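Local coordinates for protein EscN (Escherichia coli O127:H6, PDB 2OBL) that is a type III secretion ATPase of the P-loop NTPase clan, related to the alpha and beta subunits of ATP synthase, at residues G242-T247 / I259-A265; V59-L65 / N323-Q327; I76-S80 / T220-E224; L66-Q72 / S266-V272; L88-C92 / L163-D167. The protein carries 1 engineered substitution. All coordinates share one frame; numbering follows the deposited sequence.

Contact 1 of 5, residues G242-T247 / I259-A265; sequences GHIVLT and IDIGLSA
H243 and A265 exchange two backbone hydrogen bonds: H243 N donates to A265 O, and A265 N returns the bond to H243 O at 2.9 Å. This antiparallel hydrogen-bonded pair joins strand 265-266 to strand 242-245 in the central sheet of the P-loop NTPase fold. Next to it a side chain takes over from the backbone. S264 OG accepts from V245 N at 2.9 Å, and the same hydroxyl donates to D260 O, arriving from above the carbonyl plane on the face opposite L263 N. D260 N binds V245 O almost head-on to the carbonyl (172°). Water 1 bridges T247 OG1 and D260 OD2, while T247 OG1 also caps L250 N of helix 248-251. H243 has CG between its backbone N and carbonyl carbon (chi1 59°), and its ring puts one face over A265 N, which stands 3.8 Å above the ring plane near its centre. On the same side of the strand V245 CB meets L263 CB at 4.1 Å. I244 and L246 lie on the other face, where their branches meet I259, whose far end packs on helix 60-65. I244 CG2 approaches I259 CG1 at 3.9 Å, and L246 CD2 presses more tightly on it, at 3.5 Å.

Contact 2 of 5, residues V59-L65 / N323-Q327; sequences VRAIDGL and NFIQQ
R60 lays its guanidinium against the amide of Q327, the two planes 18° apart in a stack, with Q327 CG 3.5 Å above the guanidinium plane and offset toward its rim. Turned 38° from the guanidinium, the F324 ring belongs to the other side of the arginine chain: R60 CB lies over one face of the ring near its rim, and G64 CA and L65 CG stand at its edge. A bend at chi3 of R60 brings the polar end round to the carbonyls at the C-terminal end of helix 318-325. There R60 NE donates to F324 O at 2.7 Å, in both the guanidinium and the carbonyl plane and on a lone pair. R60 NH2 donates less straight to Q326 O at 2.8 Å (133°) and forms a salt bridge with D331. The extended Q327 reaches back to the first turn of helix 60-65, where its OE1 accepts from R60 N at 2.8 Å. Water 2 adds a bridge, accepting from A61 N and donating to I325 O and Q327 OE1. Apolar contact is added where I325 CG2 rests on L65 CD1 at 3.9 Å. The arginine thus gathers the carbonyls of one helix end while Q327 serves the start of another; the carbonyls and D331 together would be expected to favour the positive charge of R60.

Contact 3 of 5, residues I76-S80 / T220-E224; sequences IFAGS and TVLLE
F77 and V221 stand side by side on one face of the sheet, pointing the same way, and their torsions fit branch to ring. V221 has CG1 anti to the backbone N (chi1 175°), which leaves CG2 beside that N and over the F77 ring. This methyl lies 4.0 Å from the F77 ring centroid and 24° off its normal, a CH-pi contact displaced toward the rim. V221 CB comes closer to a single ring atom, F77 CD1, at 3.6 Å. The ring edge receives L223 CD2, and R237 adds a cation-pi contact to the same ring.

The backbones run parallel, in the core of the P-loop NTPase sheet, where strand 73-78 leads into a loop with the sequence pattern of a Walker A motif that includes A78. Three bonds tie the strands: V221 N to I76 O, A78 N to V221 O, and L223 N to A78 O. The last, though only 2.8 Å from L223 N to A78 O, arrives from well above the carbonyl plane.

L223 CB points toward 76-80; CG is anti to the carbonyl carbon (chi1 -61°), and L223 CD1 lies 3.9 Å from A78 N. On the face of I76, A78, T220 and L222, I76 CB lies 4.3 Å from T220 CG2. T220 OG1 is engaged by D167 on the next strand. Waters 3 and 4 both donate to L223 O and span to S80, the first at its backbone N, the second at its hydroxyl, water 4 lying 3.2 Å from S80 OG.

Contact 4 of 5, residues L66-Q72 / S266-V272; sequences LTCGIGQ and SRVMHNV
S266 holds OG anti to its backbone N (chi1 171°), the setting that carries the hydroxyl onto T67 O at 2.7 Å, where it donates from above the carbonyl plane. M269, likewise trans at chi1 (175°) and extended beyond CG, brings its sulfur to the backbone N of T67, so that T67 N makes a weak hydrogen bond to M269 SD at 3.5 Å. S266 OG also makes weak capping bonds to the turn that leads into the short, weakly bonded helix 269-272, which is set against the strand and type II turn that follow helix 60-65. It accepts these two bonds from V268 N and from M269 N, the latter 3.1 Å from S266 OG. One hydroxyl thus ties the turn before the helix to residue T67 of 66-72. T67 crosses M269 at about a right angle, OG1 touching CE, while that OG1 has its hydrogen-bond partner in D63 O.

Q72, the last residue of the type II turn, folds its amide back onto G69: Q72 OE1 accepts from G69 N at 2.9 Å, and NE2 bonds weakly to D241 O. V268 CG2 packs against this amide, nearly equidistant from CD, OE1 and NE2 of Q72, and also touches G69 N at 3.6 Å. V272 adds methyl contacts to T67 and G69, with V272 CG1 4.2 Å from G69 CA and V272 CG2 4.0 Å from T67 CG2.

Contact 5 of 5, residues L88-C92 / L163-D167; sequences LGMIC and LLMMD. With IMD (imidazole), chain D.
M165 reaches from the strand into the side of helix 84-94, where L88, I91 and C92 receive it. The pairing is a helix laid on the central sheet of a P-loop NTPase; the axes of 88-92 and 163-167 run nearly antiparallel (167°) and approach to 11.1 Å. From CB, which points at the helix, the M165 chain goes on straight: CG is anti to the backbone N (chi1 175°) and the next torsion is also trans, so CB and CG act as the spacer between sheet and helix. M165 SD then enters between two helix residues, 3.7 Å from C92 SG and 3.9 Å from L88 CB. The bend at chi3 brings M165 CE to I91 CG2 at 3.7 Å, while C92 SG remains a second neighbour. I91 CG2 meets L163 CD2 as well, the two side chains crossing at about a right angle, so that the apolar row extends toward the start of the strand. At the other end stands D167, placed at the strand's C-terminus as the Walker B aspartate is in this family. Its OD1 pairs with T220 OG1 and its OD2 forms a salt bridge with K84 of the probable Walker A motif. An imidazole, probably from the crystallisation liquor, also donates from N3 to D167 OD2 at 2.6 Å, whereas the helix side of the carboxylate is touched by L88 CD1, 3.6 Å from D167 CG.

In the fold
Contacts 1, 3 and 5 share the central sheet. Contact 5 is buried and mainly apolar, with D167 as its polar end and its centre about 6 Å from the centre of the chain, whereas contacts 1 and 3 are partly buried, backbone-bonded and water-bridged at their outer ends. Strand 73-78 links the latter two, F77 bonding to I244 and L246; T220 joins contact 3 to D167. Contacts 2 and 4 are also buried, and their first segments follow each other in the chain, yet contact 2 rests on an arginine and helix-end carbonyls, contact 4 on a serine hydroxyl and methyl packing. Contact 2 encloses all the others along the chain and brings the C-terminal helices against the nucleotide-binding-type domain.

Contact 1 of 5, residues G242-T247 / I259-A265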
# COMPACT_ATOMS: atom_id res chain seq x y z
N GLY A 242 7.42 6.38 -0.64
CA GLY A 242 7.94 5.05 -0.92
C GLY A 242 7.06 4.41 -1.96
O GLY A 242 5.90 4.79 -2.11
N HIS A 243 7.61 3.46 -2.70
CA HIS A 243 6.82 2.78 -3.70
C HIS A 243 7.27 1.33 -3.84
O HIS A 243 8.47 1.02 -3.82
CB HIS A 243 6.88 3.54 -5.05
CG HIS A 243 8.26 3.68 -5.59
ND1 HIS A 243 9.15 4.62 -5.13
CD2 HIS A 243 8.92 2.98 -6.54
CE1 HIS A 243 10.30 4.49 -5.77
NE2 HIS A 243 10.18 3.51 -6.63
N ILE A 244 6.28 0.46 -3.96
CA ILE A 244 6.50 -0.96 -4.10
C ILE A 244 5.96 -1.34 -5.47
O ILE A 244 4.80 -1.08 -5.77
CB ILE A 244 5.70 -1.72 -3.04
CG1 ILE A 244 6.14 -1.32 -1.63
CG2 ILE A 244 5.81 -3.23 -3.23
CD1 ILE A 244 7.62 -1.53 -1.37
N VAL A 245 6.79 -1.98 -6.27
CA VAL A 245 6.38 -2.29 -7.64
C VAL A 245 6.28 -3.80 -7.85
O VAL A 245 7.24 -4.53 -7.59
CB VAL A 245 7.38 -1.73 -8.65
CG1 VAL A 245 7.02 -2.16 -10.07
CG2 VAL A 245 7.44 -0.20 -8.51
N LEU A 246 5.12 -4.25 -8.32
CA LEU A 246 4.93 -5.68 -8.61
C LEU A 246 5.03 -5.86 -10.11
O LEU A 246 4.56 -5.01 -10.87
CB LEU A 246 3.55 -6.15 -8.15
CG LEU A 246 3.15 -5.79 -6.73
CD1 LEU A 246 1.85 -6.53 -6.32
CD2 LEU A 246 4.28 -6.12 -5.77
N THR A 247 5.60 -6.98 -10.55
CA THR A 247 5.81 -7.19 -11.98
C THR A 247 5.25 -8.51 -12.47
O THR A 247 5.26 -9.51 -11.75
CB THR A 247 7.31 -7.15 -12.35
OG1 THR A 247 8.00 -8.23 -11.70
CG2 THR A 247 7.93 -5.81 -11.96
N ILE A 259 7.35 -8.62 -5.91
CA ILE A 259 7.95 -7.31 -5.75
C ILE A 259 9.31 -7.24 -6.44
O ILE A 259 10.22 -8.01 -6.13
CB ILE A 259 8.14 -6.94 -4.26
CG1 ILE A 259 6.80 -6.94 -3.51
CG2 ILE A 259 8.84 -5.61 -4.16
CD1 ILE A 259 6.96 -6.96 -1.96
N ASP A 260 9.45 -6.32 -7.38
CA ASP A 260 10.75 -6.08 -7.99
C ASP A 260 11.51 -5.14 -7.08
O ASP A 260 11.20 -3.96 -7.00
CB ASP A 260 10.58 -5.47 -9.38
CG ASP A 260 11.91 -5.35 -10.13
OD1 ASP A 260 12.84 -4.72 -9.60
OD2 ASP A 260 12.00 -5.88 -11.25
N ILE A 261 12.52 -5.66 -6.40
CA ILE A 261 13.22 -4.85 -5.40
C ILE A 261 13.92 -3.63 -6.02
O ILE A 261 13.92 -2.54 -5.44
CB ILE A 261 14.21 -5.72 -4.59
CG1 ILE A 261 13.49 -6.94 -4.01
CG2 ILE A 261 14.92 -4.89 -3.49
CD1 ILE A 261 12.47 -6.64 -2.91
N GLY A 262 14.50 -3.81 -7.21
CA GLY A 262 15.29 -2.76 -7.84
C GLY A 262 14.44 -1.59 -8.33
O GLY A 262 14.96 -0.47 -8.51
N LEU A 263 13.15 -1.83 -8.52
CA LEU A 263 12.21 -0.78 -8.97
C LEU A 263 11.45 -0.17 -7.81
O LEU A 263 10.64 0.74 -7.99
CB LEU A 263 11.20 -1.37 -9.95
CG LEU A 263 11.76 -1.78 -11.29
CD1 LEU A 263 10.68 -2.48 -12.10
CD2 LEU A 263 12.29 -0.54 -12.00
N SER A 264 11.69 -0.70 -6.62
CA SER A 264 10.95 -0.27 -5.44
C SER A 264 11.87 0.58 -4.60
O SER A 264 13.09 0.54 -4.79
CB SER A 264 10.43 -1.46 -4.64
OG SER A 264 9.54 -2.26 -5.41
N ALA A 265 11.31 1.37 -3.69
CA ALA A 265 12.14 2.17 -2.80
C ALA A 265 11.38 2.61 -1.56
O ALA A 265 10.16 2.68 -1.57
CB ALA A 265 12.70 3.40 -3.54
O HOH W 1 10.68 -7.90 -12.23

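Contact 2 of 5, residues V59-L65 / N323-Q327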
# COMPACT_ATOMS: atom_id res chain seq x y z
N VAL A 59 5.62 -8.29 6.02
CA VAL A 59 6.05 -8.79 4.73
C VAL A 59 7.57 -8.68 4.71
O VAL A 59 8.12 -7.58 4.75
CB VAL A 59 5.45 -7.96 3.56
CG1 VAL A 59 5.95 -8.49 2.21
CG2 VAL A 59 3.93 -7.98 3.60
N ARG A 60 8.25 -9.83 4.69
CA ARG A 60 9.71 -9.85 4.82
C ARG A 60 10.44 -8.97 3.82
O ARG A 60 11.35 -8.25 4.18
CB ARG A 60 10.26 -11.27 4.73
CG ARG A 60 9.94 -12.11 5.96
CD ARG A 60 10.78 -13.39 5.97
NE ARG A 60 10.49 -14.23 4.81
CZ ARG A 60 9.71 -15.31 4.84
NH1 ARG A 60 9.13 -15.68 5.97
NH2 ARG A 60 9.50 -16.00 3.72
N ALA A 61 10.03 -9.03 2.55
CA ALA A 61 10.74 -8.29 1.52
C ALA A 61 10.70 -6.80 1.83
O ALA A 61 11.69 -6.10 1.65
CB ALA A 61 10.13 -8.56 0.18
N ILE A 62 9.55 -6.32 2.31
CA ILE A 62 9.37 -4.88 2.56
C ILE A 62 9.98 -4.47 3.90
O ILE A 62 10.81 -3.56 3.96
CB ILE A 62 7.89 -4.47 2.50
CG1 ILE A 62 7.31 -4.78 1.12
CG2 ILE A 62 7.74 -2.96 2.80
CD1 ILE A 62 5.78 -4.64 1.04
N ASP A 63 9.59 -5.16 4.96
CA ASP A 63 10.14 -4.87 6.29
C ASP A 63 11.67 -4.99 6.31
O ASP A 63 12.37 -4.23 7.01
CB ASP A 63 9.56 -5.83 7.33
CG ASP A 63 8.05 -5.68 7.52
OD1 ASP A 63 7.48 -4.63 7.14
OD2 ASP A 63 7.43 -6.62 8.06
N GLY A 64 12.19 -5.96 5.56
CA GLY A 64 13.63 -6.19 5.51
C GLY A 64 14.40 -5.23 4.62
O GLY A 64 15.42 -4.68 5.04
N LEU A 65 13.91 -5.01 3.40
CA LEU A 65 14.69 -4.32 2.37
C LEU A 65 14.18 -2.94 1.99
O LEU A 65 14.88 -2.19 1.30
CB LEU A 65 14.76 -5.16 1.10
CG LEU A 65 15.24 -6.60 1.25
CD1 LEU A 65 15.17 -7.30 -0.10
CD2 LEU A 65 16.67 -6.62 1.81
N ASN A 323 14.06 -17.66 -0.42
CA ASN A 323 13.18 -18.07 0.68
C ASN A 323 12.82 -16.92 1.61
O ASN A 323 11.78 -16.95 2.29
CB ASN A 323 13.82 -19.18 1.51
CG ASN A 323 13.80 -20.52 0.81
OD1 ASN A 323 13.22 -20.67 -0.27
ND2 ASN A 323 14.43 -21.51 1.42
N PHE A 324 13.69 -15.91 1.65
CA PHE A 324 13.47 -14.73 2.48
C PHE A 324 12.43 -13.80 1.83
O PHE A 324 11.44 -13.41 2.46
CB PHE A 324 14.79 -13.99 2.70
CG PHE A 324 14.65 -12.70 3.47
CD1 PHE A 324 14.50 -12.70 4.85
CD2 PHE A 324 14.68 -11.47 2.81
CE1 PHE A 324 14.37 -11.52 5.56
CE2 PHE A 324 14.54 -10.28 3.52
CZ PHE A 324 14.40 -10.30 4.89
N ILE A 325 12.65 -13.46 0.56
CA ILE A 325 11.77 -12.47 -0.09
C ILE A 325 10.47 -13.08 -0.61
O ILE A 325 9.44 -12.41 -0.64
CB ILE A 325 12.47 -11.68 -1.21
CG1 ILE A 325 13.01 -12.61 -2.30
CG2 ILE A 325 13.58 -10.80 -0.62
CD1 ILE A 325 13.69 -11.89 -3.47
N GLN A 326 10.52 -14.35 -1.02
CA GLN A 326 9.29 -15.04 -1.34
C GLN A 326 8.68 -15.46 -0.02
O GLN A 326 9.39 -15.87 0.92
CB GLN A 326 9.54 -16.24 -2.27
CG GLN A 326 10.00 -15.84 -3.66
CD GLN A 326 10.31 -17.03 -4.55
OE1 GLN A 326 11.39 -17.12 -5.14
NE2 GLN A 326 9.37 -17.97 -4.63
N GLN A 327 7.36 -15.34 0.08
CA GLN A 327 6.67 -15.55 1.34
C GLN A 327 5.21 -15.89 1.08
O GLN A 327 4.49 -15.13 0.44
CB GLN A 327 6.75 -14.27 2.16
CG GLN A 327 6.23 -14.40 3.58
CD GLN A 327 6.39 -13.09 4.32
OE1 GLN A 327 6.93 -12.13 3.77
NE2 GLN A 327 5.93 -13.04 5.56
O HOH W 2 8.20 -11.03 1.64

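Contact 3 of 5, residues I76-S80 / T220-E224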
# COMPACT_ATOMS: atom_id res chain seq x y z
N ILE A 76 1.64 1.24 -4.04
CA ILE A 76 1.91 -0.08 -4.59
C ILE A 76 1.40 -0.06 -6.03
O ILE A 76 0.22 0.20 -6.27
CB ILE A 76 1.17 -1.20 -3.81
CG1 ILE A 76 1.69 -1.27 -2.36
CG2 ILE A 76 1.33 -2.55 -4.55
CD1 ILE A 76 0.96 -2.30 -1.48
N PHE A 77 2.32 -0.30 -6.97
CA PHE A 77 2.05 -0.21 -8.41
C PHE A 77 1.97 -1.65 -8.94
O PHE A 77 2.90 -2.43 -8.76
CB PHE A 77 3.19 0.53 -9.11
CG PHE A 77 3.27 2.00 -8.78
CD1 PHE A 77 2.84 2.96 -9.70
CD2 PHE A 77 3.74 2.43 -7.54
CE1 PHE A 77 2.89 4.32 -9.39
CE2 PHE A 77 3.80 3.79 -7.23
CZ PHE A 77 3.36 4.73 -8.15
N ALA A 78 0.85 -2.00 -9.57
CA ALA A 78 0.61 -3.38 -9.98
C ALA A 78 -0.37 -3.49 -11.14
O ALA A 78 -1.40 -2.82 -11.16
CB ALA A 78 0.13 -4.22 -8.80
N GLY A 79 -0.07 -4.36 -12.10
CA GLY A 79 -1.05 -4.68 -13.13
C GLY A 79 -1.95 -5.82 -12.67
O GLY A 79 -1.97 -6.15 -11.48
N SER A 80 -2.66 -6.44 -13.62
CA SER A 80 -3.53 -7.57 -13.34
C SER A 80 -2.75 -8.86 -13.20
O SER A 80 -1.72 -9.06 -13.85
CB SER A 80 -4.55 -7.75 -14.47
OG SER A 80 -5.41 -6.63 -14.53
N THR A 220 -2.90 2.21 -3.92
CA THR A 220 -2.54 1.37 -5.09
C THR A 220 -2.76 2.11 -6.40
O THR A 220 -3.69 2.90 -6.55
CB THR A 220 -3.25 0.02 -5.13
OG1 THR A 220 -4.64 0.22 -5.40
CG2 THR A 220 -3.07 -0.73 -3.80
N VAL A 221 -1.89 1.81 -7.35
CA VAL A 221 -1.93 2.34 -8.70
C VAL A 221 -2.01 1.12 -9.63
O VAL A 221 -1.16 0.23 -9.59
CB VAL A 221 -0.67 3.16 -9.02
CG1 VAL A 221 -0.69 3.61 -10.50
CG2 VAL A 221 -0.55 4.37 -8.05
N LEU A 222 -3.05 1.09 -10.45
CA LEU A 222 -3.36 -0.09 -11.24
C LEU A 222 -2.77 0.14 -12.60
O LEU A 222 -3.08 1.15 -13.26
CB LEU A 222 -4.86 -0.29 -11.36
CG LEU A 222 -5.60 -0.42 -10.02
CD1 LEU A 222 -7.02 -0.94 -10.27
CD2 LEU A 222 -4.83 -1.31 -9.02
N LEU A 223 -1.90 -0.77 -13.02
CA LEU A 223 -1.17 -0.61 -14.27
C LEU A 223 -1.90 -1.32 -15.39
O LEU A 223 -2.36 -2.45 -15.22
CB LEU A 223 0.25 -1.13 -14.13
CG LEU A 223 1.11 -0.41 -13.08
CD1 LEU A 223 2.49 -1.06 -12.98
CD2 LEU A 223 1.22 1.08 -13.40
N GLU A 224 -2.04 -0.65 -16.52
CA GLU A 224 -2.70 -1.26 -17.66
C GLU A 224 -1.66 -1.95 -18.54
O GLU A 224 -0.49 -1.55 -18.58
CB GLU A 224 -3.51 -0.22 -18.45
CG GLU A 224 -4.67 0.41 -17.64
CD GLU A 224 -5.82 -0.54 -17.38
OE1 GLU A 224 -5.78 -1.69 -17.86
OE2 GLU A 224 -6.79 -0.13 -16.69
O HOH W 3 -2.38 -5.04 -16.25
O HOH W 4 -4.90 -3.48 -14.15

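Contact 4 of 5, residues L66-Q72 / S266-V272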
# COMPACT_ATOMS: atom_id res chain seq x y z
N LEU A 66 12.93 -2.63 2.36
CA LEU A 66 12.29 -1.40 1.89
C LEU A 66 11.43 -0.84 3.02
O LEU A 66 10.28 -0.47 2.80
CB LEU A 66 11.38 -1.72 0.70
CG LEU A 66 12.02 -2.39 -0.52
CD1 LEU A 66 10.99 -3.18 -1.37
CD2 LEU A 66 12.72 -1.33 -1.35
N THR A 67 12.01 -0.80 4.21
CA THR A 67 11.24 -0.59 5.43
C THR A 67 10.39 0.67 5.44
O THR A 67 10.87 1.76 5.13
CB THR A 67 12.15 -0.58 6.66
OG1 THR A 67 13.16 -1.59 6.51
CG2 THR A 67 11.34 -0.81 7.91
N CYS A 68 9.12 0.48 5.79
CA CYS A 68 8.16 1.58 5.84
C CYS A 68 8.28 2.30 7.17
O CYS A 68 8.79 1.75 8.13
CB CYS A 68 6.73 1.05 5.72
SG CYS A 68 6.34 0.26 4.17
N GLY A 69 7.77 3.53 7.22
CA GLY A 69 7.79 4.32 8.43
C GLY A 69 6.41 4.79 8.86
O GLY A 69 5.51 4.95 8.03
N ILE A 70 6.23 5.01 10.15
CA ILE A 70 4.95 5.51 10.66
C ILE A 70 4.67 6.90 10.10
O ILE A 70 5.48 7.83 10.26
CB ILE A 70 4.90 5.52 12.20
CG1 ILE A 70 5.08 4.10 12.75
CG2 ILE A 70 3.60 6.12 12.70
CD1 ILE A 70 5.03 4.03 14.29
N GLY A 71 3.53 7.01 9.41
CA GLY A 71 3.09 8.26 8.78
C GLY A 71 3.52 8.43 7.33
O GLY A 71 3.28 9.46 6.72
N GLN A 72 4.17 7.41 6.78
CA GLN A 72 4.58 7.40 5.38
C GLN A 72 3.38 7.32 4.46
O GLN A 72 2.35 6.73 4.83
CB GLN A 72 5.48 6.19 5.13
CG GLN A 72 6.35 6.29 3.91
CD GLN A 72 7.19 5.05 3.71
OE1 GLN A 72 7.01 4.06 4.42
NE2 GLN A 72 8.07 5.07 2.71
N SER A 266 12.11 2.87 -0.49
CA SER A 266 11.54 3.55 0.65
C SER A 266 12.41 4.75 0.95
O SER A 266 13.58 4.58 1.32
CB SER A 266 11.53 2.65 1.88
OG SER A 266 11.16 3.42 3.00
N ARG A 267 11.85 5.95 0.81
CA ARG A 267 12.61 7.17 1.06
C ARG A 267 12.89 7.38 2.55
O ARG A 267 13.70 8.23 2.92
CB ARG A 267 11.91 8.41 0.51
CG ARG A 267 11.71 8.42 -1.00
CD ARG A 267 11.14 9.76 -1.46
NE ARG A 267 12.13 10.84 -1.36
CZ ARG A 267 12.89 11.24 -2.38
NH1 ARG A 267 12.76 10.66 -3.56
NH2 ARG A 267 13.76 12.23 -2.22
N VAL A 268 12.20 6.61 3.40
CA VAL A 268 12.30 6.81 4.85
C VAL A 268 13.11 5.72 5.56
O VAL A 268 13.44 5.86 6.72
CB VAL A 268 10.91 6.93 5.53
CG1 VAL A 268 10.03 7.99 4.83
CG2 VAL A 268 10.21 5.57 5.61
N MET A 269 13.38 4.61 4.86
CA MET A 269 14.05 3.47 5.48
C MET A 269 15.29 3.85 6.28
O MET A 269 15.45 3.42 7.42
CB MET A 269 14.42 2.43 4.44
CG MET A 269 15.23 1.27 5.00
SD MET A 269 15.39 -0.07 3.81
CE MET A 269 16.18 -1.31 4.86
N HIS A 270 16.17 4.63 5.68
CA HIS A 270 17.44 4.96 6.34
C HIS A 270 17.24 5.70 7.66
O HIS A 270 18.14 5.75 8.52
CB HIS A 270 18.35 5.74 5.40
CG HIS A 270 17.89 7.13 5.12
ND1 HIS A 270 16.81 7.41 4.30
CD2 HIS A 270 18.35 8.32 5.56
CE1 HIS A 270 16.64 8.72 4.25
NE2 HIS A 270 17.56 9.30 5.01
N ASN A 271 16.05 6.29 7.82
CA ASN A 271 15.69 7.03 9.03
C ASN A 271 14.98 6.19 10.09
O ASN A 271 14.77 6.65 11.21
CB ASN A 271 14.79 8.21 8.68
CG ASN A 271 15.50 9.29 7.91
OD1 ASN A 271 14.90 9.96 7.05
ND2 ASN A 271 16.79 9.47 8.20
N VAL A 272 14.61 4.95 9.74
CA VAL A 272 13.81 4.13 10.66
C VAL A 272 14.44 2.78 10.99
O VAL A 272 13.90 2.02 11.79
CB VAL A 272 12.36 3.90 10.15
CG1 VAL A 272 11.70 5.22 9.78
CG2 VAL A 272 12.35 2.94 8.96

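Contact 5 of 5, residues L88-C92 / L163-D167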
# COMPACT_ATOMS: atom_id res chain seq x y z
N LEU A 88 -2.07 -7.23 -0.48
CA LEU A 88 -2.84 -6.30 0.34
C LEU A 88 -3.41 -7.06 1.54
O LEU A 88 -3.42 -6.55 2.64
CB LEU A 88 -3.99 -5.68 -0.45
CG LEU A 88 -3.60 -4.80 -1.64
CD1 LEU A 88 -4.77 -3.99 -2.12
CD2 LEU A 88 -2.45 -3.88 -1.25
N GLY A 89 -3.90 -8.27 1.31
CA GLY A 89 -4.38 -9.09 2.42
C GLY A 89 -3.30 -9.37 3.45
O GLY A 89 -3.54 -9.27 4.65
N MET A 90 -2.11 -9.73 2.98
CA MET A 90 -1.01 -10.04 3.89
C MET A 90 -0.69 -8.84 4.76
O MET A 90 -0.42 -8.96 5.96
CB MET A 90 0.24 -10.41 3.10
CG MET A 90 0.17 -11.78 2.49
SD MET A 90 1.67 -12.10 1.54
CE MET A 90 2.93 -11.82 2.77
N ILE A 91 -0.73 -7.67 4.14
CA ILE A 91 -0.43 -6.43 4.85
C ILE A 91 -1.48 -6.14 5.92
O ILE A 91 -1.14 -5.82 7.06
CB ILE A 91 -0.28 -5.22 3.88
CG1 ILE A 91 0.99 -5.38 3.01
CG2 ILE A 91 -0.18 -3.94 4.70
CD1 ILE A 91 1.07 -4.40 1.81
N CYS A 92 -2.77 -6.24 5.57
CA CYS A 92 -3.82 -6.00 6.54
C CYS A 92 -3.71 -6.94 7.73
O CYS A 92 -3.92 -6.54 8.88
CB CYS A 92 -5.21 -6.13 5.91
SG CYS A 92 -5.66 -4.81 4.75
N LEU A 163 -3.79 2.50 9.76
CA LEU A 163 -3.37 2.21 8.39
C LEU A 163 -4.52 2.52 7.46
O LEU A 163 -5.59 1.90 7.54
CB LEU A 163 -2.95 0.74 8.24
CG LEU A 163 -2.70 0.28 6.80
CD1 LEU A 163 -1.60 1.11 6.15
CD2 LEU A 163 -2.36 -1.22 6.72
N LEU A 164 -4.33 3.51 6.59
CA LEU A 164 -5.30 3.82 5.54
C LEU A 164 -4.85 3.10 4.28
O LEU A 164 -3.73 3.29 3.81
CB LEU A 164 -5.34 5.33 5.29
CG LEU A 164 -6.17 5.81 4.09
CD1 LEU A 164 -7.67 5.46 4.28
CD2 LEU A 164 -5.99 7.32 3.93
N MET A 165 -5.72 2.27 3.72
CA MET A 165 -5.33 1.51 2.54
C MET A 165 -6.36 1.73 1.44
O MET A 165 -7.53 1.34 1.58
CB MET A 165 -5.18 0.01 2.87
CG MET A 165 -4.90 -0.85 1.64
SD MET A 165 -4.69 -2.64 1.94
CE MET A 165 -3.13 -2.70 2.80
N MET A 166 -5.94 2.36 0.36
CA MET A 166 -6.86 2.76 -0.69
C MET A 166 -6.56 1.98 -1.96
O MET A 166 -5.52 2.16 -2.58
CB MET A 166 -6.74 4.26 -0.95
CG MET A 166 -7.68 4.69 -2.08
SD MET A 166 -7.61 6.44 -2.46
CE MET A 166 -7.70 7.12 -0.82
N ASP A 167 -7.49 1.10 -2.33
CA ASP A 167 -7.35 0.28 -3.52
C ASP A 167 -8.55 0.64 -4.41
O ASP A 167 -9.62 0.06 -4.23
CB ASP A 167 -7.39 -1.21 -3.11
CG ASP A 167 -7.06 -2.18 -4.26
OD1 ASP A 167 -6.29 -1.83 -5.18
OD2 ASP A 167 -7.57 -3.32 -4.25
N1 IMD D . -12.31 -3.33 -4.73
C2 IMD D . -11.14 -2.67 -4.62
N3 IMD D . -10.17 -3.58 -4.35
C4 IMD D . -10.74 -4.82 -4.29
C5 IMD D . -12.09 -4.65 -4.52